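Side-chain contacts in monosaccharide ABC transporter substrate-binding protein, CUT2 family (Bradyrhizobium sp., PDB 4YHS), which probably binds a sugar or related small solute outside the cytoplasmic membrane and hands it to an ABC importer of the CUT2 family: residues Pro36-Asp41 with Pro154-Lys159; Tyr78-Glu83 with Ile305-Ala310; Ala24-Tyr29 with Met299-Arg304; Val63-Met68 with Leu74-Gly79. All blocks are in the same frame, centred on the assembly; numbering follows the deposited sequence.

Contact 1 of 4, residues Pro36-Asp41 with Pro154-Lys159; sequences PPFAAD and PDIAAK
With CG anti to the carbonyl carbon (chi1 -58°), the ring of Phe-38 reaches across to residues 156-159, and Lys-159, whose CG is likewise anti to its carbonyl carbon (chi1 -62°), runs its methylenes obliquely past that ring. CD1 of Phe-38 lies 3.5 Å from CE of Lys-159, and CE1 of Phe-38 lies 3.7 Å from CG of Lys-159, so the aliphatic part of the lysine does the packing. The ammonium stands farther off: NZ of Lys-159 is 5.3 Å from the centroid of the Phe-38 ring, a weak attraction at most, and its stronger partner is Asp-146, through a salt bridge. The far edge of the ring meets backbone; CE2 of Phe-38 is 3.2 Å from O of Ile-156, close to the ring plane, where the slightly positive C-H edge suits a carbonyl oxygen. A serine here would probably open a gap beside the lysine methylenes and leave the Ile-156 carbonyl without its aromatic neighbour. Phe-38 projects from a type II turn, Pro-36 to Ala-39, between strands 29-35 and 43-49, and packs beside strand 158-160, which lies between strands 144-147 and 322-331 in the mixed sheet.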
loop_
_atom_site.group_PDB
_atom_site.type_symbol
_atom_site.label_atom_id
_atom_site.label_comp_id
_atom_site.label_asym_id
_atom_site.label_seq_id
_atom_site.Cartn_x
_atom_site.Cartn_y
_atom_site.Cartn_z
ATOM N N PRO A 36 -1.536 -20.720 6.690
ATOM C CA PRO A 36 -2.182 -21.119 5.440
ATOM C C PRO A 36 -2.715 -19.919 4.682
ATOM O O PRO A 36 -3.128 -18.925 5.295
ATOM C CB PRO A 36 -3.319 -22.048 5.903
ATOM C CG PRO A 36 -3.545 -21.734 7.330
ATOM C CD PRO A 36 -2.281 -21.167 7.877
ATOM N N PRO A 37 -2.656 -19.982 3.346
ATOM C CA PRO A 37 -3.115 -18.822 2.594
ATOM C C PRO A 37 -4.568 -18.463 2.885
ATOM O O PRO A 37 -5.412 -19.342 3.035
ATOM C CB PRO A 37 -2.920 -19.238 1.124
ATOM C CG PRO A 37 -2.535 -20.668 1.125
ATOM C CD PRO A 37 -2.037 -21.007 2.491
ATOM N N PHE A 38 -4.820 -17.161 2.992
ATOM C CA PHE A 38 -6.154 -16.570 3.170
ATOM C C PHE A 38 -6.650 -16.677 4.627
ATOM O O PHE A 38 -7.715 -16.156 4.962
ATOM C CB PHE A 38 -7.201 -17.219 2.255
ATOM C CG PHE A 38 -6.883 -17.153 0.794
ATOM C CD1 PHE A 38 -5.794 -16.452 0.318
ATOM C CD2 PHE A 38 -7.696 -17.804 -0.113
ATOM C CE1 PHE A 38 -5.517 -16.417 -1.029
ATOM C CE2 PHE A 38 -7.432 -17.754 -1.455
ATOM C CZ PHE A 38 -6.327 -17.052 -1.913
ATOM N N ALA A 39 -5.904 -17.372 5.483
ATOM C CA ALA A 39 -6.301 -17.514 6.880
ATOM C C ALA A 39 -6.087 -16.194 7.624
ATOM O O ALA A 39 -5.036 -15.581 7.501
ATOM C CB ALA A 39 -5.524 -18.640 7.542
ATOM N N ALA A 40 -7.091 -15.756 8.386
ATOM C CA ALA A 40 -7.016 -14.471 9.095
ATOM C C ALA A 40 -5.939 -14.484 10.180
ATOM O O ALA A 40 -5.454 -13.432 10.607
ATOM C CB ALA A 40 -8.364 -14.121 9.704
ATOM N N ASP A 41 -5.584 -15.687 10.618
ATOM C CA ASP A 41 -4.533 -15.901 11.600
ATOM C C ASP A 41 -3.357 -16.700 11.021
ATOM O O ASP A 41 -2.644 -17.387 11.755
ATOM C CB ASP A 41 -5.101 -16.649 12.800
ATOM C CG ASP A 41 -5.480 -18.076 12.455
ATOM O OD1 ASP A 41 -6.042 -18.283 11.353
ATOM O OD2 ASP A 41 -5.198 -18.984 13.266
ATOM N N PRO A 154 -14.483 -16.508 -1.018
ATOM C CA PRO A 154 -13.668 -17.732 -1.031
ATOM C C PRO A 154 -13.213 -18.181 -2.410
ATOM O O PRO A 154 -12.387 -19.085 -2.497
ATOM C CB PRO A 154 -14.619 -18.769 -0.442
ATOM C CG PRO A 154 -15.944 -18.296 -0.828
ATOM C CD PRO A 154 -15.892 -16.812 -0.688
ATOM N N ASP A 155 -13.758 -17.581 -3.468
ATOM C CA ASP A 155 -13.401 -17.951 -4.838
ATOM C C ASP A 155 -12.242 -17.146 -5.458
ATOM O O ASP A 155 -12.079 -17.082 -6.679
ATOM C CB ASP A 155 -14.646 -17.823 -5.707
ATOM C CG ASP A 155 -15.594 -18.980 -5.513
ATOM O OD1 ASP A 155 -15.118 -20.139 -5.573
ATOM O OD2 ASP A 155 -16.793 -18.718 -5.278
ATOM N N ILE A 156 -11.431 -16.551 -4.601
ATOM C CA ILE A 156 -10.229 -15.855 -5.013
ATOM C C ILE A 156 -9.087 -16.869 -5.179
ATOM O O ILE A 156 -8.889 -17.726 -4.310
ATOM C CB ILE A 156 -9.873 -14.791 -3.971
ATOM C CG1 ILE A 156 -10.858 -13.624 -4.059
ATOM C CG2 ILE A 156 -8.437 -14.322 -4.100
ATOM C CD1 ILE A 156 -10.811 -12.863 -5.350
ATOM N N ALA A 157 -8.331 -16.784 -6.270
ATOM C CA ALA A 157 -7.231 -17.739 -6.493
ATOM C C ALA A 157 -5.945 -17.332 -5.776
ATOM O O ALA A 157 -5.144 -18.195 -5.419
ATOM C CB ALA A 157 -6.961 -17.914 -8.011
ATOM N N ALA A 158 -5.719 -16.023 -5.627
ATOM C CA ALA A 158 -4.466 -15.518 -5.048
ATOM C C ALA A 158 -4.669 -14.099 -4.557
ATOM O O ALA A 158 -5.507 -13.392 -5.096
ATOM C CB ALA A 158 -3.331 -15.518 -6.052
ATOM N N LYS A 159 -3.873 -13.713 -3.552
ATOM C CA LYS A 159 -3.821 -12.342 -3.059
ATOM C C LYS A 159 -2.442 -11.741 -3.270
ATOM O O LYS A 159 -1.414 -12.399 -3.061
ATOM C CB LYS A 159 -4.192 -12.286 -1.579
ATOM C CG LYS A 159 -5.615 -12.753 -1.258
ATOM C CD LYS A 159 -5.888 -12.796 0.231
ATOM C CE LYS A 159 -7.317 -13.256 0.494
ATOM N NZ LYS A 159 -8.273 -12.140 0.270
#

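Contact 2 of 4, residues Tyr78-Glu83 with Ile305-Ala310; sequences YGVAEE and IAVDQA
Val-307 packs between Val-80 and Glu-83, two residues one helical turn apart on helix 71-87, and its atoms divide the work. Its CB lies 4.0 Å from CG of Glu-83, against the aliphatic stem of that side chain. From there the two methyls part. CG1, placed opposite the backbone N (chi1 170°), stays with the glutamate, 4.0 Å from Glu-83 CG. CG2 turns to the valine and makes the closest approach of the contact, 3.6 Å from CG1 of Val-80; it also lies 3.8 Å from the backbone O of Val-80. A compact, branched residue suits this place, since each branch has its own neighbour and the axes of the two short helical segments approach to 8.8 Å, with their N-to-C directions 43° apart.

Glu-83 contributes carbon to this interface and carries its charge past it. The chain bends at chi2 (71°), which carries the carboxylate on toward Asp-308. OE2 then lies 4.4 Å from CB of Asp-308, while the acidic oxygens Glu-83 OE2 and Asp-308 OD1 stay 4.8 Å apart. Each acid has partners of its own: OE2 of Glu-83 forms a salt bridge with Arg-86, and Asp-308 pairs with Arg-312 and accepts hydrogen bonds from Tyr-49 OH and the backbone N of Leu-52. No hydrogen bond joins the two segments; they meet mainly through hydrocarbon, and the flanking arginines probably offset the like charges of two buried carboxylates.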
loop_
_atom_site.group_PDB
_atom_site.type_symbol
_atom_site.label_atom_id
_atom_site.label_comp_id
_atom_site.label_asym_id
_atom_site.label_seq_id
_atom_site.Cartn_x
_atom_site.Cartn_y
_atom_site.Cartn_z
ATOM N N TYR A 78 1.118 1.279 -13.168
ATOM C CA TYR A 78 2.456 1.156 -13.727
ATOM C C TYR A 78 2.986 -0.272 -13.588
ATOM O O TYR A 78 3.502 -0.823 -14.539
ATOM C CB TYR A 78 3.395 2.158 -13.035
ATOM C CG TYR A 78 4.835 2.060 -13.469
ATOM C CD1 TYR A 78 5.273 2.661 -14.657
ATOM C CD2 TYR A 78 5.766 1.398 -12.686
ATOM C CE1 TYR A 78 6.590 2.566 -15.053
ATOM C CE2 TYR A 78 7.087 1.314 -13.066
ATOM C CZ TYR A 78 7.495 1.885 -14.255
ATOM O OH TYR A 78 8.822 1.815 -14.652
ATOM N N GLY A 79 2.825 -0.872 -12.410
ATOM C CA GLY A 79 3.276 -2.229 -12.147
ATOM C C GLY A 79 2.559 -3.228 -13.030
ATOM O O GLY A 79 3.185 -4.076 -13.649
ATOM N N VAL A 80 1.240 -3.128 -13.085
ATOM C CA VAL A 80 0.472 -4.081 -13.903
ATOM C C VAL A 80 0.843 -3.939 -15.380
ATOM O O VAL A 80 1.017 -4.963 -16.062
ATOM C CB VAL A 80 -1.057 -3.907 -13.692
ATOM C CG1 VAL A 80 -1.822 -4.837 -14.601
ATOM C CG2 VAL A 80 -1.422 -4.240 -12.263
ATOM N N ALA A 81 0.997 -2.704 -15.865
ATOM C CA ALA A 81 1.266 -2.475 -17.296
ATOM C C ALA A 81 2.666 -2.947 -17.641
ATOM O O ALA A 81 2.885 -3.565 -18.684
ATOM C CB ALA A 81 1.119 -1.019 -17.681
ATOM N N GLU A 82 3.615 -2.634 -16.764
ATOM C CA GLU A 82 5.001 -2.956 -17.058
ATOM C C GLU A 82 5.232 -4.470 -16.917
ATOM O O GLU A 82 5.950 -5.071 -17.725
ATOM C CB GLU A 82 5.938 -2.161 -16.140
ATOM C CG GLU A 82 6.025 -0.687 -16.448
ATOM C CD GLU A 82 6.707 -0.431 -17.789
ATOM O OE1 GLU A 82 7.825 -0.945 -18.006
ATOM O OE2 GLU A 82 6.096 0.237 -18.632
ATOM N N GLU A 83 4.581 -5.116 -15.954
ATOM C CA GLU A 83 4.782 -6.559 -15.802
ATOM C C GLU A 83 4.073 -7.295 -16.949
ATOM O O GLU A 83 4.597 -8.265 -17.478
ATOM C CB GLU A 83 4.306 -7.050 -14.436
ATOM C CG GLU A 83 4.710 -8.519 -14.131
ATOM C CD GLU A 83 6.202 -8.668 -13.886
ATOM O OE1 GLU A 83 6.984 -7.708 -14.103
ATOM O OE2 GLU A 83 6.595 -9.754 -13.461
ATOM N N ILE A 305 3.178 -8.520 -9.078
ATOM C CA ILE A 305 2.958 -9.852 -8.537
ATOM C C ILE A 305 1.595 -10.401 -8.951
ATOM O O ILE A 305 1.489 -11.574 -9.285
ATOM C CB ILE A 305 3.096 -9.864 -6.991
ATOM C CG1 ILE A 305 4.590 -9.783 -6.645
ATOM C CG2 ILE A 305 2.495 -11.159 -6.371
ATOM C CD1 ILE A 305 4.888 -9.557 -5.219
ATOM N N ALA A 306 0.558 -9.563 -8.938
ATOM C CA ALA A 306 -0.776 -10.000 -9.369
ATOM C C ALA A 306 -0.765 -10.529 -10.803
ATOM O O ALA A 306 -1.385 -11.535 -11.109
ATOM C CB ALA A 306 -1.767 -8.849 -9.268
ATOM N N VAL A 307 -0.059 -9.832 -11.684
ATOM C CA VAL A 307 0.049 -10.271 -13.061
ATOM C C VAL A 307 0.807 -11.592 -13.128
ATOM O O VAL A 307 0.352 -12.538 -13.792
ATOM C CB VAL A 307 0.747 -9.221 -13.945
ATOM C CG1 VAL A 307 1.079 -9.779 -15.355
ATOM C CG2 VAL A 307 -0.126 -7.984 -14.064
ATOM N N ASP A 308 1.952 -11.670 -12.449
ATOM C CA ASP A 308 2.725 -12.915 -12.438
ATOM C C ASP A 308 1.923 -14.094 -11.893
ATOM O O ASP A 308 1.925 -15.190 -12.466
ATOM C CB ASP A 308 4.002 -12.767 -11.613
ATOM C CG ASP A 308 4.905 -13.996 -11.724
ATOM O OD1 ASP A 308 5.276 -14.344 -12.858
ATOM O OD2 ASP A 308 5.239 -14.626 -10.694
ATOM N N GLN A 309 1.226 -13.864 -10.789
ATOM C CA GLN A 309 0.351 -14.867 -10.230
ATOM C C GLN A 309 -0.696 -15.366 -11.262
ATOM O O GLN A 309 -0.917 -16.576 -11.414
ATOM C CB GLN A 309 -0.365 -14.303 -9.003
ATOM C CG GLN A 309 0.443 -14.296 -7.692
ATOM C CD GLN A 309 -0.253 -13.502 -6.626
ATOM O OE1 GLN A 309 -0.964 -12.544 -6.933
ATOM N NE2 GLN A 309 -0.105 -13.917 -5.376
ATOM N N ALA A 310 -1.360 -14.432 -11.938
ATOM C CA ALA A 310 -2.389 -14.791 -12.907
ATOM C C ALA A 310 -1.810 -15.699 -13.975
ATOM O O ALA A 310 -2.394 -16.720 -14.317
ATOM C CB ALA A 310 -2.991 -13.569 -13.550
#

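Contact 3 of 4, residues Ala24-Tyr29 with Met299-Arg304; sequences AEWYPY and MVIQGR
Trp-26 is sandwiched between an arginine and its own neighbour in sequence: Arg-304 lies on one face of the indole, and CB of Tyr-27 rests on the opposite face. The guanidinium of Arg-304 stacks on the indole with centres 4.1 Å apart and planes at 21°, and the CD methylene sits over the five-membered ring. An extended chain from CG to NE lets Arg-304 slide along the indole, bringing NH1 within 3.4 Å of Trp-26 CD1. Glu-83 ties the pair together, since its OE1 accepts from Trp-26 NE1 and forms a salt bridge with Arg-304 NH1, which should limit rotation of both groups.

Ile-301 serves two rings at once. Its CG1 lies over one face of Tyr-29, 3.8 Å from the ring centroid, as a CH-pi contact, while the backbone O of Trp-26 lies at the edge of that tyrosine. CG2 of Ile-301 approaches CZ3 of Trp-26 obliquely at 3.7 Å, and CD1 of Ile-301 is 3.7 Å from CE3 of Trp-26. The branched isoleucine thus fills the angle between the two aromatics, and the hydroxyl of Tyr-29 is hydrogen-bonded to Ser-298. Together these form a guanidinium-indole stack beside a small aromatic-aliphatic cluster, by which the segment leading into strand 29-35 packs on helix 299-314 of the periplasmic binding protein fold.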
loop_
_atom_site.group_PDB
_atom_site.type_symbol
_atom_site.label_atom_id
_atom_site.label_comp_id
_atom_site.label_asym_id
_atom_site.label_seq_id
_atom_site.Cartn_x
_atom_site.Cartn_y
_atom_site.Cartn_z
ATOM N N ALA A 24 19.314 -3.678 -13.838
ATOM C CA ALA A 24 18.684 -4.647 -12.943
ATOM C C ALA A 24 17.157 -4.715 -13.087
ATOM O O ALA A 24 16.488 -3.702 -13.203
ATOM C CB ALA A 24 19.044 -4.320 -11.504
ATOM N N GLU A 25 16.630 -5.931 -13.073
ATOM C CA GLU A 25 15.194 -6.160 -13.016
ATOM C C GLU A 25 14.711 -5.890 -11.611
ATOM O O GLU A 25 15.506 -5.740 -10.685
ATOM C CB GLU A 25 14.861 -7.596 -13.413
ATOM C CG GLU A 25 15.329 -7.977 -14.825
ATOM C CD GLU A 25 14.323 -7.587 -15.893
ATOM O OE1 GLU A 25 13.560 -6.621 -15.668
ATOM O OE2 GLU A 25 14.282 -8.258 -16.949
ATOM N N TRP A 26 13.397 -5.834 -11.450
ATOM C CA TRP A 26 12.798 -5.532 -10.181
ATOM C C TRP A 26 12.919 -6.711 -9.224
ATOM O O TRP A 26 12.921 -6.525 -7.998
ATOM C CB TRP A 26 11.339 -5.143 -10.359
ATOM C CG TRP A 26 10.417 -6.247 -10.836
ATOM C CD1 TRP A 26 10.060 -6.526 -12.131
ATOM C CD2 TRP A 26 9.710 -7.187 -10.018
ATOM N NE1 TRP A 26 9.196 -7.589 -12.169
ATOM C CE2 TRP A 26 8.961 -8.016 -10.891
ATOM C CE3 TRP A 26 9.645 -7.432 -8.634
ATOM C CZ2 TRP A 26 8.132 -9.038 -10.424
ATOM C CZ3 TRP A 26 8.848 -8.466 -8.182
ATOM C CH2 TRP A 26 8.093 -9.255 -9.080
ATOM N N TYR A 27 13.024 -7.910 -9.796
ATOM C CA TYR A 27 13.110 -9.139 -9.041
ATOM C C TYR A 27 14.572 -9.638 -8.923
ATOM O O TYR A 27 15.420 -9.231 -9.710
ATOM C CB TYR A 27 12.244 -10.201 -9.707
ATOM C CG TYR A 27 12.611 -10.490 -11.135
ATOM C CD1 TYR A 27 12.048 -9.766 -12.165
ATOM C CD2 TYR A 27 13.524 -11.503 -11.457
ATOM C CE1 TYR A 27 12.366 -10.027 -13.484
ATOM C CE2 TYR A 27 13.849 -11.781 -12.766
ATOM C CZ TYR A 27 13.264 -11.039 -13.785
ATOM O OH TYR A 27 13.569 -11.304 -15.108
ATOM N N PRO A 28 14.862 -10.537 -7.961
ATOM C CA PRO A 28 13.942 -11.022 -6.923
ATOM C C PRO A 28 13.626 -9.944 -5.907
ATOM O O PRO A 28 14.442 -9.034 -5.713
ATOM C CB PRO A 28 14.718 -12.190 -6.284
ATOM C CG PRO A 28 16.157 -11.923 -6.621
ATOM C CD PRO A 28 16.120 -11.310 -7.967
ATOM N N TYR A 29 12.451 -10.018 -5.289
ATOM C CA TYR A 29 12.008 -8.951 -4.402
ATOM C C TYR A 29 11.664 -9.536 -3.044
ATOM O O TYR A 29 11.023 -10.579 -2.956
ATOM C CB TYR A 29 10.803 -8.225 -5.009
ATOM C CG TYR A 29 10.629 -6.779 -4.556
ATOM C CD1 TYR A 29 11.321 -5.758 -5.173
ATOM C CD2 TYR A 29 9.764 -6.434 -3.519
ATOM C CE1 TYR A 29 11.206 -4.456 -4.778
ATOM C CE2 TYR A 29 9.621 -5.093 -3.130
ATOM C CZ TYR A 29 10.362 -4.112 -3.773
ATOM O OH TYR A 29 10.296 -2.778 -3.421
HETATM N N MSE A 299 3.692 -0.664 -3.761
HETATM C CA MSE A 299 2.417 -0.941 -4.447
HETATM C C MSE A 299 2.588 -1.243 -5.928
HETATM O O MSE A 299 1.787 -1.970 -6.518
HETATM C CB MSE A 299 1.426 0.222 -4.262
HETATM C CG MSE A 299 1.427 1.363 -5.265
HETATM SE SE MSE A 299 3.034 2.483 -5.154
HETATM C CE MSE A 299 2.632 3.612 -3.576
ATOM N N VAL A 300 3.637 -0.716 -6.531
ATOM C CA VAL A 300 3.958 -1.086 -7.912
ATOM C C VAL A 300 4.172 -2.610 -8.044
ATOM O O VAL A 300 3.614 -3.272 -8.945
ATOM C CB VAL A 300 5.227 -0.363 -8.418
ATOM C CG1 VAL A 300 5.568 -0.810 -9.802
ATOM C CG2 VAL A 300 5.077 1.149 -8.400
ATOM N N ILE A 301 4.973 -3.141 -7.133
ATOM C CA ILE A 301 5.280 -4.559 -7.063
ATOM C C ILE A 301 4.038 -5.412 -6.720
ATOM O O ILE A 301 3.922 -6.538 -7.202
ATOM C CB ILE A 301 6.410 -4.838 -6.030
ATOM C CG1 ILE A 301 7.680 -3.981 -6.315
ATOM C CG2 ILE A 301 6.766 -6.310 -6.044
ATOM C CD1 ILE A 301 8.253 -4.090 -7.744
ATOM N N GLN A 302 3.111 -4.896 -5.894
ATOM C CA GLN A 302 1.826 -5.569 -5.710
ATOM C C GLN A 302 1.131 -5.758 -7.056
ATOM O O GLN A 302 0.629 -6.853 -7.338
ATOM C CB GLN A 302 0.944 -4.797 -4.742
ATOM C CG GLN A 302 1.455 -4.893 -3.315
ATOM C CD GLN A 302 0.660 -4.045 -2.360
ATOM O OE1 GLN A 302 -0.569 -4.151 -2.291
ATOM N NE2 GLN A 302 1.348 -3.167 -1.626
ATOM N N GLY A 303 1.150 -4.733 -7.901
ATOM C CA GLY A 303 0.635 -4.851 -9.252
ATOM C C GLY A 303 1.365 -5.895 -10.089
ATOM O O GLY A 303 0.723 -6.762 -10.707
ATOM N N ARG A 304 2.689 -5.826 -10.126
ATOM C CA ARG A 304 3.474 -6.841 -10.860
ATOM C C ARG A 304 3.206 -8.291 -10.396
ATOM O O ARG A 304 3.085 -9.179 -11.220
ATOM C CB ARG A 304 4.981 -6.578 -10.721
ATOM C CG ARG A 304 5.499 -5.236 -11.233
ATOM C CD ARG A 304 7.019 -5.255 -11.267
ATOM N NE ARG A 304 7.632 -4.012 -11.803
ATOM C CZ ARG A 304 7.980 -3.842 -13.078
ATOM N NH1 ARG A 304 7.752 -4.807 -13.978
ATOM N NH2 ARG A 304 8.585 -2.710 -13.476
#

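Contact 4 of 4, residues Val63-Met68 with Leu74-Gly79; sequences VSFPHM and LGVDYG
Phe-65 makes the tight part of this contact, the end of its ring pressed against the helix, whereas Met-68 (selenomethionine) lies more loosely against Leu-74 and Asp-77 of the same helix. CZ of Phe-65 is 3.5 Å from CG1 of Val-76, which it meets obliquely, and equally 3.5 Å from the backbone N of Asp-77, which lies at the ring edge near its plane. CG1 of Val-76 stands opposite the backbone N (chi1 -173°), and that rotation sets the methyl against the ring. CE2 of Phe-65 adds a contact of 3.8 Å with CB of Asp-77. A flat, long residue suits the strand end, because its tip can reach in to the helix backbone. An alanine at this position is likely to leave a gap beside Val-76 and the backbone of Asp-77.

On the looser side, distances lengthen and both Met-68 and Leu-74 are partly exposed. The chain of Met-68 bends at chi2 and chi3, folding SE back to 3.9 Å from CB of Asp-77, while CE rests 3.8 Å from OD1 of that residue. SE to CD1 of Leu-74 is 4.5 Å, a loose apolar touch. The other carboxylate oxygen, OD2 of Asp-77, accepts a hydrogen bond from the backbone N of Val-352.

These residues join the first strand and the helix of the beta-alpha-beta unit formed by strand 60-65, helix 71-87 and strand 90-95. Leu-93 of that last strand touches Met-68 and Asp-77, and Leu-147 of strand 144-147 backs Phe-65 and Val-76.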
loop_
_atom_site.group_PDB
_atom_site.type_symbol
_atom_site.label_atom_id
_atom_site.label_comp_id
_atom_site.label_asym_id
_atom_site.label_seq_id
_atom_site.Cartn_x
_atom_site.Cartn_y
_atom_site.Cartn_z
ATOM N N VAL A 63 -8.157 -6.212 -15.920
ATOM C CA VAL A 63 -7.733 -5.596 -14.665
ATOM C C VAL A 63 -8.757 -4.519 -14.311
ATOM O O VAL A 63 -8.969 -3.587 -15.080
ATOM C CB VAL A 63 -6.311 -4.988 -14.746
ATOM C CG1 VAL A 63 -5.860 -4.517 -13.346
ATOM C CG2 VAL A 63 -5.345 -6.022 -15.290
ATOM N N SER A 64 -9.367 -4.659 -13.132
ATOM C CA SER A 64 -10.419 -3.749 -12.649
ATOM C C SER A 64 -9.953 -2.951 -11.429
ATOM O O SER A 64 -9.619 -3.524 -10.379
ATOM C CB SER A 64 -11.677 -4.565 -12.321
ATOM O OG SER A 64 -12.650 -3.814 -11.615
ATOM N N PHE A 65 -9.868 -1.634 -11.608
ATOM C CA PHE A 65 -9.390 -0.709 -10.586
ATOM C C PHE A 65 -10.561 0.043 -9.987
ATOM O O PHE A 65 -11.582 0.247 -10.662
ATOM C CB PHE A 65 -8.424 0.306 -11.186
ATOM C CG PHE A 65 -6.962 -0.106 -11.165
ATOM C CD1 PHE A 65 -6.574 -1.413 -11.102
ATOM C CD2 PHE A 65 -5.975 0.884 -11.217
ATOM C CE1 PHE A 65 -5.188 -1.738 -11.084
ATOM C CE2 PHE A 65 -4.642 0.579 -11.209
ATOM C CZ PHE A 65 -4.234 -0.706 -11.139
ATOM N N PRO A 66 -10.436 0.460 -8.722
ATOM C CA PRO A 66 -11.484 1.288 -8.108
ATOM C C PRO A 66 -11.603 2.671 -8.758
ATOM O O PRO A 66 -12.705 3.239 -8.825
ATOM C CB PRO A 66 -11.021 1.406 -6.654
ATOM C CG PRO A 66 -9.535 1.221 -6.717
ATOM C CD PRO A 66 -9.300 0.237 -7.820
ATOM N N HIS A 67 -10.473 3.185 -9.244
ATOM C CA HIS A 67 -10.359 4.536 -9.793
ATOM C C HIS A 67 -8.914 4.720 -10.267
ATOM O O HIS A 67 -8.076 3.828 -10.090
ATOM C CB HIS A 67 -10.740 5.594 -8.755
ATOM C CG HIS A 67 -9.819 5.665 -7.569
ATOM N ND1 HIS A 67 -8.538 6.172 -7.640
ATOM C CD2 HIS A 67 -10.008 5.297 -6.278
ATOM C CE1 HIS A 67 -7.975 6.114 -6.441
ATOM N NE2 HIS A 67 -8.850 5.594 -5.597
HETATM N N MSE A 68 -8.616 5.884 -10.828
HETATM C CA MSE A 68 -7.251 6.253 -11.234
HETATM C C MSE A 68 -7.027 7.692 -10.832
HETATM O O MSE A 68 -6.523 8.511 -11.614
HETATM C CB MSE A 68 -7.057 6.077 -12.752
HETATM C CG MSE A 68 -5.637 6.188 -13.225
HETATM SE SE MSE A 68 -4.712 4.538 -12.715
HETATM C CE MSE A 68 -5.533 3.296 -13.983
ATOM N N LEU A 74 -2.044 5.031 -9.597
ATOM C CA LEU A 74 -1.166 5.184 -10.749
ATOM C C LEU A 74 0.055 4.270 -10.617
ATOM O O LEU A 74 0.512 3.672 -11.581
ATOM C CB LEU A 74 -0.749 6.650 -10.898
ATOM C CG LEU A 74 -0.049 7.084 -12.180
ATOM C CD1 LEU A 74 -0.978 6.908 -13.382
ATOM C CD2 LEU A 74 0.414 8.556 -12.050
ATOM N N GLY A 75 0.604 4.165 -9.416
ATOM C CA GLY A 75 1.680 3.220 -9.159
ATOM C C GLY A 75 1.297 1.764 -9.401
ATOM O O GLY A 75 2.041 0.996 -10.022
ATOM N N VAL A 76 0.114 1.366 -8.934
ATOM C CA VAL A 76 -0.339 0.016 -9.201
ATOM C C VAL A 76 -0.500 -0.196 -10.726
ATOM O O VAL A 76 -0.115 -1.251 -11.248
ATOM C CB VAL A 76 -1.662 -0.296 -8.491
ATOM C CG1 VAL A 76 -1.990 -1.744 -8.659
ATOM C CG2 VAL A 76 -1.589 0.060 -7.028
ATOM N N ASP A 77 -1.058 0.802 -11.419
ATOM C CA ASP A 77 -1.226 0.761 -12.881
ATOM C C ASP A 77 0.122 0.509 -13.571
ATOM O O ASP A 77 0.242 -0.315 -14.475
ATOM C CB ASP A 77 -1.839 2.060 -13.389
ATOM C CG ASP A 77 -1.982 2.087 -14.895
ATOM O OD1 ASP A 77 -2.704 1.233 -15.456
ATOM O OD2 ASP A 77 -1.397 2.975 -15.507
ATOM N N TYR A 78 1.118 1.279 -13.168
ATOM C CA TYR A 78 2.456 1.156 -13.727
ATOM C C TYR A 78 2.986 -0.272 -13.588
ATOM O O TYR A 78 3.502 -0.823 -14.539
ATOM C CB TYR A 78 3.395 2.158 -13.035
ATOM C CG TYR A 78 4.835 2.060 -13.469
ATOM C CD1 TYR A 78 5.273 2.661 -14.657
ATOM C CD2 TYR A 78 5.766 1.398 -12.686
ATOM C CE1 TYR A 78 6.590 2.566 -15.053
ATOM C CE2 TYR A 78 7.087 1.314 -13.066
ATOM C CZ TYR A 78 7.495 1.885 -14.255
ATOM O OH TYR A 78 8.822 1.815 -14.652
ATOM N N GLY A 79 2.825 -0.872 -12.410
ATOM C CA GLY A 79 3.276 -2.229 -12.147
ATOM C C GLY A 79 2.559 -3.228 -13.030
ATOM O O GLY A 79 3.185 -4.076 -13.649
#

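Overall arrangement
Contacts 2, 3 and 4 are buried and lie close together, while contact 1 is partly buried and sits farther from the centre of the chain. Helix 71-87 serves contacts 2 and 4, and helix 299-314 serves contacts 2 and 3, so contact 2 shares a helix with each. Contacts 2 and 3 are joined by the polar bonds of one glutamate. Contact 1 meets contact 2 through Lys-159 O and Gln-309 NE2, a probable hydrogen bond of 3.1 Å. The chemistry changes with place: valine packing between helices in contact 2, stacked cation and aromatics in contact 3, phenylalanine and selenomethionine on a helix in contact 4, and an aromatic ring on lysine methylenes and backbone in contact 1.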